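Local atomic coordinates of salivary cystatin-L (Ixodes scapularis, PDB entry 4ZM8), a protein that inhibits papain-like cysteine proteases of the host, notably cathepsins L and S, and so helps the feeding tick suppress host immune responses. Residues Q14-P17 with E18-N21. Numbering follows the deposited sequence.
Sequences QANP and EFLN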
ATOM      1  N   GLN A  14      20.339 -15.948  -7.511  1.00 59.88           N
ATOM      2  CA  GLN A  14      21.396 -15.071  -8.005  1.00 51.27           C
ATOM      3  C   GLN A  14      21.572 -15.245  -9.519  1.00 49.55           C
ATOM      4  O   GLN A  14      22.077 -14.349 -10.220  1.00 43.71           O
ATOM      5  CB  GLN A  14      22.712 -15.367  -7.275  1.00 55.57           C
ATOM      6  CG  GLN A  14      22.574 -16.123  -5.942  1.00 58.43           C
ATOM      7  CD  GLN A  14      23.936 -16.497  -5.319  1.00 68.32           C
ATOM      8  OE1 GLN A  14      24.759 -17.165  -5.955  1.00 66.80           O
ATOM      9  NE2 GLN A  14      24.176 -16.056  -4.078  1.00 66.25           N
ATOM     10  N   ALA A  15      21.154 -16.410 -10.012  1.00 50.99           N
ATOM     11  CA  ALA A  15      21.298 -16.758 -11.410  1.00 45.51           C
ATOM     12  C   ALA A  15      20.305 -16.002 -12.300  1.00 48.26           C
ATOM     13  O   ALA A  15      20.446 -15.995 -13.529  1.00 46.29           O
ATOM     14  CB  ALA A  15      21.130 -18.274 -11.577  1.00 46.15           C
ATOM     15  N   ASN A  16      19.316 -15.370 -11.670  1.00 45.35           N
ATOM     16  CA  ASN A  16      18.175 -14.793 -12.369  1.00 41.57           C
ATOM     17  C   ASN A  16      18.328 -13.314 -12.708  1.00 43.66           C
ATOM     18  O   ASN A  16      18.328 -12.467 -11.816  1.00 44.50           O
ATOM     19  CB  ASN A  16      16.915 -14.983 -11.532  1.00 42.90           C
ATOM     20  CG  ASN A  16      15.663 -14.516 -12.247  1.00 40.43           C
ATOM     21  OD1 ASN A  16      15.420 -13.324 -12.378  1.00 43.66           O
ATOM     22  ND2 ASN A  16      14.857 -15.460 -12.701  1.00 43.44           N
ATOM     23  N   PRO A  17      18.411 -12.995 -14.008  1.00 41.12           N
ATOM     24  CA  PRO A  17      18.580 -11.607 -14.439  1.00 37.18           C
ATOM     25  C   PRO A  17      17.467 -10.660 -13.984  1.00 40.18           C
ATOM     26  O   PRO A  17      17.789  -9.539 -13.598  1.00 43.22           O
ATOM     27  CB  PRO A  17      18.603 -11.722 -15.964  1.00 37.66           C
ATOM     28  CG  PRO A  17      19.074 -13.125 -16.225  1.00 40.58           C
ATOM     29  CD  PRO A  17      18.407 -13.921 -15.153  1.00 39.23           C
ATOM     30  N   GLU A  18      16.203 -11.077 -14.027  1.00 41.92           N
ATOM     31  CA  GLU A  18      15.106 -10.172 -13.682  1.00 38.32           C
ATOM     32  C   GLU A  18      15.204  -9.677 -12.242  1.00 42.19           C
ATOM     33  O   GLU A  18      14.900  -8.512 -11.967  1.00 39.53           O
ATOM     34  CB  GLU A  18      13.739 -10.839 -13.891  1.00 43.60           C
ATOM     35  CG  GLU A  18      12.884 -10.267 -15.057  1.00 60.16           C
ATOM     36  CD  GLU A  18      12.920  -8.722 -15.216  1.00 58.94           C
ATOM     37  OE1 GLU A  18      12.808  -7.977 -14.208  1.00 54.24           O
ATOM     38  OE2 GLU A  18      13.060  -8.253 -16.371  1.00 52.05           O
ATOM     39  N   PHE A  19      15.624 -10.549 -11.326  1.00 35.87           N
ATOM     40  CA  PHE A  19      15.714 -10.152  -9.921  1.00 36.26           C
ATOM     41  C   PHE A  19      16.866  -9.189  -9.753  1.00 33.12           C
ATOM     42  O   PHE A  19      16.835  -8.299  -8.894  1.00 29.26           O
ATOM     43  CB  PHE A  19      15.916 -11.354  -8.984  1.00 41.77           C
ATOM     44  CG  PHE A  19      14.835 -12.377  -9.063  1.00 43.19           C
ATOM     45  CD1 PHE A  19      13.578 -12.045  -9.538  1.00 42.77           C
ATOM     46  CD2 PHE A  19      15.071 -13.676  -8.656  1.00 48.52           C
ATOM     47  CE1 PHE A  19      12.578 -12.993  -9.618  1.00 42.45           C
ATOM     48  CE2 PHE A  19      14.063 -14.634  -8.725  1.00 52.11           C
ATOM     49  CZ  PHE A  19      12.818 -14.287  -9.210  1.00 45.52           C
ATOM     50  N   LEU A  20      17.892  -9.389 -10.571  1.00 30.81           N
ATOM     51  CA  LEU A  20      19.081  -8.566 -10.497  1.00 33.23           C
ATOM     52  C   LEU A  20      18.745  -7.166 -10.980  1.00 37.00           C
ATOM     53  O   LEU A  20      19.157  -6.168 -10.373  1.00 36.53           O
ATOM     54  CB  LEU A  20      20.214  -9.178 -11.323  1.00 35.67           C
ATOM     55  CG  LEU A  20      21.568  -8.481 -11.179  1.00 32.28           C
ATOM     56  CD1 LEU A  20      21.995  -8.392  -9.723  1.00 20.26           C
ATOM     57  CD2 LEU A  20      22.620  -9.192 -12.011  1.00 28.32           C
ATOM     58  N   ASN A  21      17.974  -7.110 -12.066  1.00 38.20           N
ATOM     59  CA  ASN A  21      17.495  -5.860 -12.637  1.00 33.14           C
ATOM     60  C   ASN A  21      16.556  -5.112 -11.706  1.00 32.83           C
ATOM     61  O   ASN A  21      16.546  -3.891 -11.666  1.00 40.17           O
ATOM     62  CB  ASN A  21      16.803  -6.133 -13.970  1.00 37.50           C
ATOM     63  CG  ASN A  21      17.769  -6.591 -15.041  1.00 34.57           C
ATOM     64  OD1 ASN A  21      18.930  -6.868 -14.764  1.00 40.30           O
ATOM     65  ND2 ASN A  21      17.292  -6.675 -16.269  1.00 30.55           N
TER
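Asn16 caps the amino end of helix 17-32: its OD1 accepts a hydrogen bond from Phe19 N at 3.0 Å, the donor tilted 15° from the carbonyl plane. With CG anti to the backbone N (chi1 -175°), the short side chain brings OD1 to the start of the helix, where N-H groups lack the full set of helical carbonyl partners. Phe19 N also makes a weak second bond to Asn16 O, and the same oxygen weakly holds Leu20 N. The first i+4 bond of good geometry runs from Asn21 N to Pro17 O at 2.9 Å. Proline fits the first position of the helix, since its missing N-H costs no helical bond and its ring restricts phi to near the helical value.

Beyond the polar cap, the Asn16 amide stacks on one face of the Phe19 ring, the planes only 18° apart, with OD1 3.5 Å above the ring and offset toward its rim. Apolar side chains suit the helix-sheet interface: Phe19 packs on Val49 and Leu20 on Val46, both of strand 39-68. Phe19 also meets Tyr59 of the second subunit. An asparagine N-cap followed by proline thus starts the single long helix that packs against the antiparallel sheet of the cystatin fold.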